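Local coordinates for proteasome assembly chaperone family protein (Thermoplasma acidophilum, PDB 3GAA), which is of unknown function but belongs to the PAC2 family and may act as a chaperone in proteasome assembly, at residues 76-80 with 92-98; 42-46 with 222-227. All blocks are in the same frame, centred on the assembly; numbering follows the deposited sequence.

Contact 1: 76-80 with 92-98; sequences RHPFR and AMCEVPI
One carboxylate faces two arginines here: Glu95, just past the end of its strand, is bridged to Arg76 (NH2 2.8 Å from OE1 and OE2 alike) and to Arg80 (NH2 to OE1 2.6 Å, less surely placed). The segments are the open end of the antiparallel hairpin of strands 79-83 and 89-94, which lies in the mixed sheet between strands 54-60 and 28-32. Arg80 and Met93 form a hydrogen-bonded pair, each N 3.0 Å from the other's O; Phe79 and Cys94 are the non-hydrogen-bonded pair, CA to CA 4.3 Å. Glu95 N then reaches Pro78 O at 2.9 Å before Glu95 turns off near phi/psi -87/-1. The Phe79 ring (chi1 t) lies with a face over Cys94, whose CB is 3.9 Å from its centroid in a CH-pi contact. On the face of the sheet away from Phe79 and Cys94, Met93 (chi1 p) packs on helix 39-51. The charge of Glu95 is thus offset by two guanidiniums, joining the hairpin's open end electrostatically too.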
loop_
_atom_site.group_PDB
_atom_site.type_symbol
_atom_site.label_atom_id
_atom_site.label_comp_id
_atom_site.label_asym_id
_atom_site.label_seq_id
_atom_site.Cartn_x
_atom_site.Cartn_y
_atom_site.Cartn_z
ATOM N N ARG A 76 37.045 -0.540 3.450
ATOM C CA ARG A 76 35.816 -1.247 3.742
ATOM C C ARG A 76 34.705 -0.425 4.335
ATOM O O ARG A 76 34.894 0.645 4.915
ATOM C CB ARG A 76 35.993 -2.471 4.621
ATOM C CG ARG A 76 37.254 -2.641 5.324
ATOM C CD ARG A 76 37.404 -1.800 6.514
ATOM N NE ARG A 76 38.832 -1.517 6.652
ATOM C CZ ARG A 76 39.518 -1.397 7.779
ATOM N NH1 ARG A 76 40.808 -1.099 7.683
ATOM N NH2 ARG A 76 38.949 -1.528 8.973
ATOM N N HIS A 77 33.522 -0.987 4.190
ATOM C CA HIS A 77 32.361 -0.443 4.815
ATOM C C HIS A 77 32.453 -0.668 6.339
ATOM O O HIS A 77 32.893 -1.723 6.803
ATOM C CB HIS A 77 31.166 -1.161 4.196
ATOM C CG HIS A 77 29.847 -0.622 4.602
ATOM N ND1 HIS A 77 29.271 -0.914 5.819
ATOM C CD2 HIS A 77 28.964 0.154 3.937
ATOM C CE1 HIS A 77 28.086 -0.338 5.887
ATOM N NE2 HIS A 77 27.870 0.306 4.751
ATOM N N PRO A 78 32.013 0.311 7.123
ATOM C CA PRO A 78 32.077 0.300 8.592
ATOM C C PRO A 78 31.321 -0.783 9.360
ATOM O O PRO A 78 31.703 -1.064 10.471
ATOM C CB PRO A 78 31.439 1.632 8.961
ATOM C CG PRO A 78 30.535 1.917 7.847
ATOM C CD PRO A 78 31.330 1.517 6.645
ATOM N N PHE A 79 30.233 -1.335 8.823
ATOM C CA PHE A 79 29.427 -2.363 9.515
ATOM C C PHE A 79 29.340 -3.648 8.669
ATOM O O PHE A 79 28.642 -3.666 7.643
ATOM C CB PHE A 79 28.026 -1.818 9.785
ATOM C CG PHE A 79 27.283 -2.495 10.937
ATOM C CD1 PHE A 79 27.235 -3.847 11.075
ATOM C CD2 PHE A 79 26.567 -1.741 11.835
ATOM C CE1 PHE A 79 26.529 -4.432 12.097
ATOM C CE2 PHE A 79 25.873 -2.324 12.852
ATOM C CZ PHE A 79 25.860 -3.654 12.992
ATOM N N ARG A 80 29.991 -4.718 9.162
ATOM C CA ARG A 80 30.221 -5.977 8.443
ATOM C C ARG A 80 29.869 -7.160 9.320
ATOM O O ARG A 80 30.042 -7.096 10.500
ATOM C CB ARG A 80 31.676 -6.086 8.031
ATOM C CG ARG A 80 31.993 -5.169 6.884
ATOM C CD ARG A 80 33.487 -5.051 6.494
ATOM N NE ARG A 80 34.115 -4.136 7.431
ATOM C CZ ARG A 80 34.795 -4.518 8.502
ATOM N NH1 ARG A 80 34.984 -5.811 8.733
ATOM N NH2 ARG A 80 35.290 -3.612 9.329
ATOM N N ALA A 92 29.493 -9.814 14.220
ATOM C CA ALA A 92 28.911 -8.609 13.735
ATOM C C ALA A 92 29.790 -7.548 14.323
ATOM O O ALA A 92 30.012 -7.549 15.533
ATOM C CB ALA A 92 27.495 -8.499 14.239
ATOM N N MET A 93 30.343 -6.685 13.481
ATOM C CA MET A 93 31.153 -5.568 13.981
ATOM C C MET A 93 30.875 -4.303 13.286
ATOM O O MET A 93 30.656 -4.279 12.078
ATOM C CB MET A 93 32.656 -5.785 13.863
ATOM C CG MET A 93 33.248 -5.926 12.455
ATOM S SD MET A 93 35.000 -6.315 12.765
ATOM C CE MET A 93 35.735 -6.958 11.268
ATOM N N CYS A 94 30.953 -3.238 14.069
ATOM C CA CYS A 94 30.846 -1.910 13.543
ATOM C C CYS A 94 31.974 -1.003 14.023
ATOM O O CYS A 94 32.139 -0.790 15.207
ATOM C CB CYS A 94 29.503 -1.348 13.931
ATOM S SG CYS A 94 29.188 0.178 12.985
ATOM N N GLU A 95 32.742 -0.475 13.090
ATOM C CA GLU A 95 33.981 0.215 13.406
ATOM C C GLU A 95 33.860 1.700 13.734
ATOM O O GLU A 95 34.875 2.342 13.979
ATOM C CB GLU A 95 34.920 0.088 12.227
ATOM C CG GLU A 95 35.237 -1.351 11.873
ATOM C CD GLU A 95 36.435 -1.525 10.906
ATOM O OE1 GLU A 95 36.266 -1.189 9.712
ATOM O OE2 GLU A 95 37.522 -2.056 11.311
ATOM N N VAL A 96 32.651 2.257 13.682
ATOM C CA VAL A 96 32.440 3.676 13.852
ATOM C C VAL A 96 31.220 3.849 14.735
ATOM O O VAL A 96 30.302 3.065 14.682
ATOM C CB VAL A 96 32.295 4.451 12.488
ATOM C CG1 VAL A 96 33.468 4.140 11.582
ATOM C CG2 VAL A 96 30.994 4.169 11.776
ATOM N N PRO A 97 31.203 4.862 15.581
ATOM C CA PRO A 97 30.165 4.782 16.582
ATOM C C PRO A 97 28.784 5.172 16.065
ATOM O O PRO A 97 28.642 6.064 15.223
ATOM C CB PRO A 97 30.665 5.733 17.659
ATOM C CG PRO A 97 31.593 6.706 16.923
ATOM C CD PRO A 97 32.143 5.980 15.795
ATOM N N ILE A 98 27.782 4.500 16.593
ATOM C CA ILE A 98 26.398 4.755 16.288
ATOM C C ILE A 98 25.811 5.713 17.322
ATOM O O ILE A 98 25.824 5.482 18.530
ATOM C CB ILE A 98 25.620 3.475 16.341
ATOM C CG1 ILE A 98 26.087 2.566 15.212
ATOM C CG2 ILE A 98 24.144 3.772 16.257
ATOM C CD1 ILE A 98 26.114 1.089 15.640
#

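Contact 2: 42-46 with 222-227; sequences LAASY and QVKALD
Two alpha helices cross obliquely, their local axes 10.2 Å apart at closest and at 124° between N-to-C directions, so they run more against each other than together. The nearest CA atoms are those of Leu42 and Leu226, 6.7 Å apart, and these two leucines do the interlocking. Leu42 (chi1 m, chi2 t) pushes its tip into a hollow walled by Val223, Leu226 and Asp227, with Ile230 one turn further on, much as in knobs-into-holes packing: its CD2 is 3.3 Å from Leu226 CB and 3.7 Å from Asp227 N. In return Leu226 (chi1 m, chi2 t) extends over the other helix, bringing CD1 to 3.6 Å from Ser45 CB and 4.0 Å from Tyr46 N. Tyr46, with chi1 t, swings its ring across the N-terminal part of 222-227, where Gln222 lies beside it and Val223 CG2 comes to 4.2 Å from Tyr46 CD2. No hydrogen bond spans the gap. Behind the interface, Ala44 packs on Val91 and Met93 of strand 89-94, while helix 196-210 covers Leu42 through Val199 and Val223 through Pro196.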
loop_
_atom_site.group_PDB
_atom_site.type_symbol
_atom_site.label_atom_id
_atom_site.label_comp_id
_atom_site.label_asym_id
_atom_site.label_seq_id
_atom_site.Cartn_x
_atom_site.Cartn_y
_atom_site.Cartn_z
ATOM N N LEU A 42 38.039 -4.510 18.793
ATOM C CA LEU A 42 39.283 -5.236 18.815
ATOM C C LEU A 42 39.050 -6.706 18.992
ATOM O O LEU A 42 39.694 -7.476 18.334
ATOM C CB LEU A 42 40.193 -4.700 19.901
ATOM C CG LEU A 42 40.757 -3.291 19.630
ATOM C CD1 LEU A 42 41.613 -2.872 20.831
ATOM C CD2 LEU A 42 41.571 -3.249 18.338
ATOM N N ALA A 43 38.146 -7.137 19.855
ATOM C CA ALA A 43 37.853 -8.584 19.913
ATOM C C ALA A 43 37.270 -9.077 18.579
ATOM O O ALA A 43 37.773 -10.015 18.010
ATOM C CB ALA A 43 36.919 -8.937 21.094
ATOM N N ALA A 44 36.232 -8.386 18.091
ATOM C CA ALA A 44 35.540 -8.718 16.837
ATOM C C ALA A 44 36.587 -8.930 15.806
ATOM O O ALA A 44 36.669 -10.024 15.261
ATOM C CB ALA A 44 34.608 -7.625 16.369
ATOM N N SER A 45 37.433 -7.933 15.567
ATOM C CA SER A 45 38.478 -8.086 14.556
ATOM C C SER A 45 39.399 -9.235 14.788
ATOM O O SER A 45 39.649 -10.012 13.862
ATOM C CB SER A 45 39.317 -6.873 14.495
ATOM O OG SER A 45 38.451 -5.871 14.135
ATOM N N TYR A 46 39.913 -9.336 16.007
ATOM C CA TYR A 46 40.752 -10.460 16.333
ATOM C C TYR A 46 40.090 -11.750 15.920
ATOM O O TYR A 46 40.687 -12.503 15.193
ATOM C CB TYR A 46 41.047 -10.530 17.807
ATOM C CG TYR A 46 41.956 -11.680 18.142
ATOM C CD1 TYR A 46 41.457 -12.822 18.730
ATOM C CD2 TYR A 46 43.319 -11.636 17.848
ATOM C CE1 TYR A 46 42.296 -13.889 19.047
ATOM C CE2 TYR A 46 44.154 -12.689 18.164
ATOM C CZ TYR A 46 43.622 -13.819 18.768
ATOM O OH TYR A 46 44.389 -14.902 19.083
ATOM N N GLN A 222 49.011 -8.953 17.618
ATOM C CA GLN A 222 48.009 -8.662 16.639
ATOM C C GLN A 222 47.137 -7.539 17.123
ATOM O O GLN A 222 46.673 -6.723 16.362
ATOM C CB GLN A 222 47.174 -9.893 16.334
ATOM C CG GLN A 222 46.008 -9.577 15.431
ATOM C CD GLN A 222 45.307 -10.809 14.932
ATOM O OE1 GLN A 222 44.240 -10.733 14.278
ATOM N NE2 GLN A 222 45.887 -11.966 15.244
ATOM N N VAL A 223 46.868 -7.508 18.399
ATOM C CA VAL A 223 45.888 -6.572 18.894
ATOM C C VAL A 223 46.469 -5.183 19.091
ATOM O O VAL A 223 45.770 -4.235 18.940
ATOM C CB VAL A 223 45.320 -7.086 20.204
ATOM C CG1 VAL A 223 44.889 -5.938 21.085
ATOM C CG2 VAL A 223 44.195 -8.100 19.888
ATOM N N LYS A 224 47.747 -5.068 19.440
ATOM C CA LYS A 224 48.405 -3.774 19.465
ATOM C C LYS A 224 48.350 -3.146 18.080
ATOM O O LYS A 224 48.092 -1.948 17.932
ATOM C CB LYS A 224 49.874 -3.891 19.869
ATOM C CG LYS A 224 50.179 -4.293 21.323
ATOM C CD LYS A 224 51.684 -4.599 21.472
ATOM C CE LYS A 224 51.972 -5.733 22.486
ATOM N NZ LYS A 224 53.340 -6.374 22.296
ATOM N N ALA A 225 48.608 -3.947 17.060
ATOM C CA ALA A 225 48.572 -3.447 15.705
ATOM C C ALA A 225 47.188 -2.899 15.416
ATOM O O ALA A 225 47.069 -1.841 14.896
ATOM C CB ALA A 225 48.963 -4.551 14.699
ATOM N N LEU A 226 46.140 -3.620 15.757
ATOM C CA LEU A 226 44.767 -3.135 15.580
ATOM C C LEU A 226 44.486 -1.897 16.393
ATOM O O LEU A 226 43.886 -0.979 15.907
ATOM C CB LEU A 226 43.757 -4.206 15.994
ATOM C CG LEU A 226 43.437 -5.317 14.994
ATOM C CD1 LEU A 226 42.751 -6.576 15.638
ATOM C CD2 LEU A 226 42.585 -4.668 13.916
ATOM N N ASP A 227 44.922 -1.864 17.635
ATOM C CA ASP A 227 44.773 -0.686 18.441
ATOM C C ASP A 227 45.253 0.613 17.741
ATOM O O ASP A 227 44.471 1.566 17.632
ATOM C CB ASP A 227 45.484 -0.888 19.766
ATOM C CG ASP A 227 45.126 0.184 20.786
ATOM O OD1 ASP A 227 45.958 1.122 20.959
ATOM O OD2 ASP A 227 44.013 0.101 21.386
#

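From the N terminus the chain passes through strand 28-32 and then forms helix 39-51, which supplies 42-46, and runs through strand 54-60 into 76-80. Contact 1 closes a short span of 11 residues, the far end of the hairpin of strands 79-83 and 89-94. The rest of the mixed sheet and helix 196-210 follow before 222-227 comes back to close contact 2, with 175 residues between the two segments, so the small loop lies within the large one. Their centres are about 14 Å apart, yet Met93 CB sits 3.7 Å from Ala44 CB. Helix 39-51 is therefore sandwiched between the hairpin and the C-terminal helix 219-243, whose predicted coiled coil is tied to the sheet.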